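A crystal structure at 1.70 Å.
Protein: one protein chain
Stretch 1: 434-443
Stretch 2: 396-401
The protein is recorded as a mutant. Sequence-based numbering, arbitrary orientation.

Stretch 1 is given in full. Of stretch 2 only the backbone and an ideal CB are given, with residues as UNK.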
# COMPACT_ATOMS: atom_id res chain seq x y z
N ILE A 434 -18.65 -24.07 10.65
CA ILE A 434 -18.75 -25.52 10.64
C ILE A 434 -19.40 -25.91 9.32
O ILE A 434 -20.59 -25.66 9.11
CB ILE A 434 -19.58 -26.08 11.82
CG1 ILE A 434 -19.05 -25.56 13.15
CG2 ILE A 434 -19.57 -27.59 11.79
CD1 ILE A 434 -20.01 -25.74 14.30
N VAL A 435 -18.62 -26.48 8.41
CA VAL A 435 -19.19 -26.90 7.14
C VAL A 435 -19.53 -28.38 7.23
O VAL A 435 -18.65 -29.23 7.39
CB VAL A 435 -18.23 -26.63 5.97
CG1 VAL A 435 -18.88 -27.03 4.65
CG2 VAL A 435 -17.83 -25.14 5.94
N ASN A 436 -20.82 -28.69 7.15
CA ASN A 436 -21.25 -30.08 7.25
C ASN A 436 -21.25 -30.76 5.91
O ASN A 436 -21.81 -30.26 4.94
CB ASN A 436 -22.62 -30.17 7.89
CG ASN A 436 -22.54 -30.38 9.38
OD1 ASN A 436 -22.42 -29.42 10.13
ND2 ASN A 436 -22.55 -31.63 9.80
N LEU A 437 -20.64 -31.94 5.86
CA LEU A 437 -20.48 -32.63 4.60
C LEU A 437 -20.95 -34.07 4.73
O LEU A 437 -20.50 -34.81 5.61
CB LEU A 437 -19.02 -32.58 4.14
CG LEU A 437 -18.67 -33.31 2.83
CD1 LEU A 437 -19.12 -32.48 1.65
CD2 LEU A 437 -17.19 -33.61 2.73
N GLY A 438 -21.88 -34.44 3.86
CA GLY A 438 -22.34 -35.81 3.75
C GLY A 438 -22.49 -36.16 2.28
O GLY A 438 -22.25 -35.31 1.42
N PRO A 439 -22.87 -37.40 1.98
CA PRO A 439 -23.02 -37.82 0.58
C PRO A 439 -23.92 -36.90 -0.24
O PRO A 439 -23.68 -36.73 -1.44
CB PRO A 439 -23.63 -39.22 0.72
CG PRO A 439 -23.01 -39.73 1.99
CD PRO A 439 -23.01 -38.54 2.91
N ASP A 440 -24.93 -36.30 0.39
CA ASP A 440 -25.77 -35.31 -0.27
C ASP A 440 -26.06 -34.14 0.66
O ASP A 440 -27.16 -33.57 0.63
CB ASP A 440 -27.09 -35.93 -0.75
CG ASP A 440 -27.78 -35.05 -1.78
OD1 ASP A 440 -27.05 -34.50 -2.64
OD2 ASP A 440 -29.02 -34.88 -1.72
N GLU A 441 -25.09 -33.78 1.49
CA GLU A 441 -25.24 -32.65 2.40
C GLU A 441 -24.02 -31.76 2.28
O GLU A 441 -22.90 -32.25 2.24
CB GLU A 441 -25.41 -33.11 3.85
CG GLU A 441 -25.57 -31.94 4.84
CD GLU A 441 -25.84 -32.40 6.26
OE1 GLU A 441 -26.00 -33.62 6.48
OE2 GLU A 441 -25.91 -31.53 7.17
N PHE A 442 -24.26 -30.46 2.25
CA PHE A 442 -23.17 -29.49 2.16
C PHE A 442 -23.72 -28.15 2.61
O PHE A 442 -24.34 -27.42 1.83
CB PHE A 442 -22.62 -29.43 0.74
CG PHE A 442 -21.36 -28.60 0.60
CD1 PHE A 442 -20.25 -28.88 1.40
CD2 PHE A 442 -21.26 -27.58 -0.33
CE1 PHE A 442 -19.07 -28.14 1.27
CE2 PHE A 442 -20.09 -26.84 -0.46
CZ PHE A 442 -19.00 -27.12 0.34
N ARG A 443 -23.51 -27.83 3.88
CA ARG A 443 -24.06 -26.60 4.44
C ARG A 443 -23.27 -26.13 5.65
O ARG A 443 -22.60 -26.92 6.31
CB ARG A 443 -25.52 -26.80 4.84
CG ARG A 443 -25.68 -27.90 5.85
CD ARG A 443 -27.12 -28.13 6.28
NE ARG A 443 -27.17 -29.03 7.42
CZ ARG A 443 -27.30 -28.63 8.69
NH1 ARG A 443 -27.42 -27.35 8.97
NH2 ARG A 443 -27.32 -29.53 9.66
N UNK A 396 -16.07 -32.34 -8.86
CA UNK A 396 -16.51 -32.54 -7.48
C UNK A 396 -18.00 -32.28 -7.29
O UNK A 396 -18.59 -31.45 -7.99
CB UNK A 396 -15.71 -31.63 -6.54
N UNK A 397 -18.60 -32.97 -6.35
CA UNK A 397 -20.00 -32.71 -6.04
C UNK A 397 -20.10 -31.37 -5.31
O UNK A 397 -20.98 -30.57 -5.62
CB UNK A 397 -20.60 -33.84 -5.20
N UNK A 398 -19.19 -31.12 -4.38
CA UNK A 398 -19.25 -29.90 -3.58
C UNK A 398 -17.92 -29.16 -3.64
O UNK A 398 -16.88 -29.78 -3.88
CB UNK A 398 -19.61 -30.22 -2.13
N UNK A 399 -17.93 -27.85 -3.44
CA UNK A 399 -16.72 -27.07 -3.67
C UNK A 399 -16.54 -25.98 -2.61
O UNK A 399 -17.47 -25.20 -2.34
CB UNK A 399 -16.76 -26.44 -5.06
N UNK A 400 -15.35 -25.94 -2.01
CA UNK A 400 -14.95 -24.92 -1.06
C UNK A 400 -13.73 -24.16 -1.56
O UNK A 400 -12.60 -24.57 -1.32
CB UNK A 400 -14.66 -25.55 0.31
N UNK A 401 -13.96 -23.03 -2.25
CA UNK A 401 -12.81 -22.21 -2.64
C UNK A 401 -12.12 -21.65 -1.40
O UNK A 401 -12.79 -21.14 -0.49
CB UNK A 401 -13.24 -21.07 -3.57

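Stretch 1 is a β-hairpin. Strand 434-438 turns through Pro439 and Asp440 into strand 441-443, and backbone hydrogen bonds such as Asn436 N to Arg443 O (2.6 Å) tie the two together. Stretch 2 packs against this hairpin. Its strand 398-401 runs at 28° to strand 441-443, with axes 8.8 Å apart at closest approach. No backbone hydrogen bond joins the two stretches; side chains make most of the contact.

Position 396 has phi/psi of -76/150. Nothing of stretch 1 lies within 5.5 Å of its ideal CB. The phi would suit proline, but many other residues fit as well. The deposited residue is Pro396, and it makes no contact with the hairpin.

Position 397 points CA-to-CB toward stretch 1, yet nothing there comes within 5.5 Å of the ideal CB. A short side chain would stop short of stretch 1. Farther out, the turn offers the carboxylate of Asp440 and the carbonyl oxygen of Pro439, both acceptors. A long side chain with a donor suits the site, and a positive charge suits it best; lysine or arginine could be considered. The residue is Lys397. Its four chi angles are all t, so the chain is fully extended and carries the amine to the turn. Lys397 NZ donates to Pro439 O at 2.6 Å and to Asp440 OD1 at 2.8 Å. The second bond is also a salt bridge.

Position 398 points CA-to-CB toward the hairpin. Its ideal CB is 3.6 Å from Phe442 CD2 and 4.4 Å from Leu437 CD1. The surroundings are largely apolar, with the carbonyl oxygens of Gly438 and Glu441 farther toward the turn. A large apolar side chain is expected, and leucine, methionine or an aromatic would be reasonable. The residue is Phe398, with chi1 m. It has the largest covered area in stretch 2. Phe398 CB sits over the face of the Phe442 ring, 3.6 Å from the centroid. In return, Phe442 CB sits over the face of the Phe398 ring, 3.4 Å from that centroid. The two rings are near parallel, at 20°, but slid apart, so they barely overlap. Leu437 CD1 packs at 3.7 Å from Phe398 CD2. Gly438 O lies at the ring edge, 3.8 Å from Phe398 CE2.

Position 399 points away, as alternation along a strand predicts. Stretch 1 sets little constraint on its side chain. The residue is Phe399. Its contact comes from the backbone: Phe399 O lies 3.6 Å from Phe442 CE2, at the ring edge.

Position 400 points toward stretch 1 again. The ideal CB is 4.6 Å from Phe442 CZ, and Val435 also faces this way. An apolar side chain of medium size is suited: leucine, isoleucine, valine or methionine. The residue is Leu400, chi1 m and chi2 t. Leu400 CG meets Phe442 CZ at 3.7 Å, at the ring edge. Leu400 CD1 reaches Val435 CG1 at 4.4 Å, a looser contact.

Position 401 is out of reach of stretch 1, which gives no guidance. Its phi of -65 permits proline among others. The residue is Pro401.

Stretch 2, residues 396-401: PKFFLP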
# COMPACT_ATOMS: atom_id res chain seq x y z
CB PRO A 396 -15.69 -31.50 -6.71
CG PRO A 396 -15.60 -30.37 -7.68
CD PRO A 396 -15.43 -31.02 -9.04
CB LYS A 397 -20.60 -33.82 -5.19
CG LYS A 397 -22.10 -33.64 -4.92
CD LYS A 397 -22.72 -34.96 -4.39
CE LYS A 397 -24.25 -34.83 -4.28
NZ LYS A 397 -24.90 -36.00 -3.61
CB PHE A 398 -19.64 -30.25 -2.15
CG PHE A 398 -21.00 -30.90 -2.04
CD1 PHE A 398 -22.11 -30.24 -2.54
CD2 PHE A 398 -21.17 -32.14 -1.44
CE1 PHE A 398 -23.38 -30.82 -2.45
CE2 PHE A 398 -22.44 -32.73 -1.35
CZ PHE A 398 -23.54 -32.06 -1.85
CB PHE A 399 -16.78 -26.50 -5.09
CG PHE A 399 -15.61 -25.62 -5.47
CD1 PHE A 399 -14.32 -25.93 -5.10
CD2 PHE A 399 -15.83 -24.49 -6.25
CE1 PHE A 399 -13.26 -25.10 -5.47
CE2 PHE A 399 -14.79 -23.67 -6.64
CZ PHE A 399 -13.50 -23.97 -6.24
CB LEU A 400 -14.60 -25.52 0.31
CG LEU A 400 -15.67 -25.85 1.33
CD1 LEU A 400 -15.00 -26.40 2.59
CD2 LEU A 400 -16.48 -24.62 1.67
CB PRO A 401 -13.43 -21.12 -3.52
CG PRO A 401 -14.91 -21.14 -3.16
CD PRO A 401 -15.22 -22.56 -2.84
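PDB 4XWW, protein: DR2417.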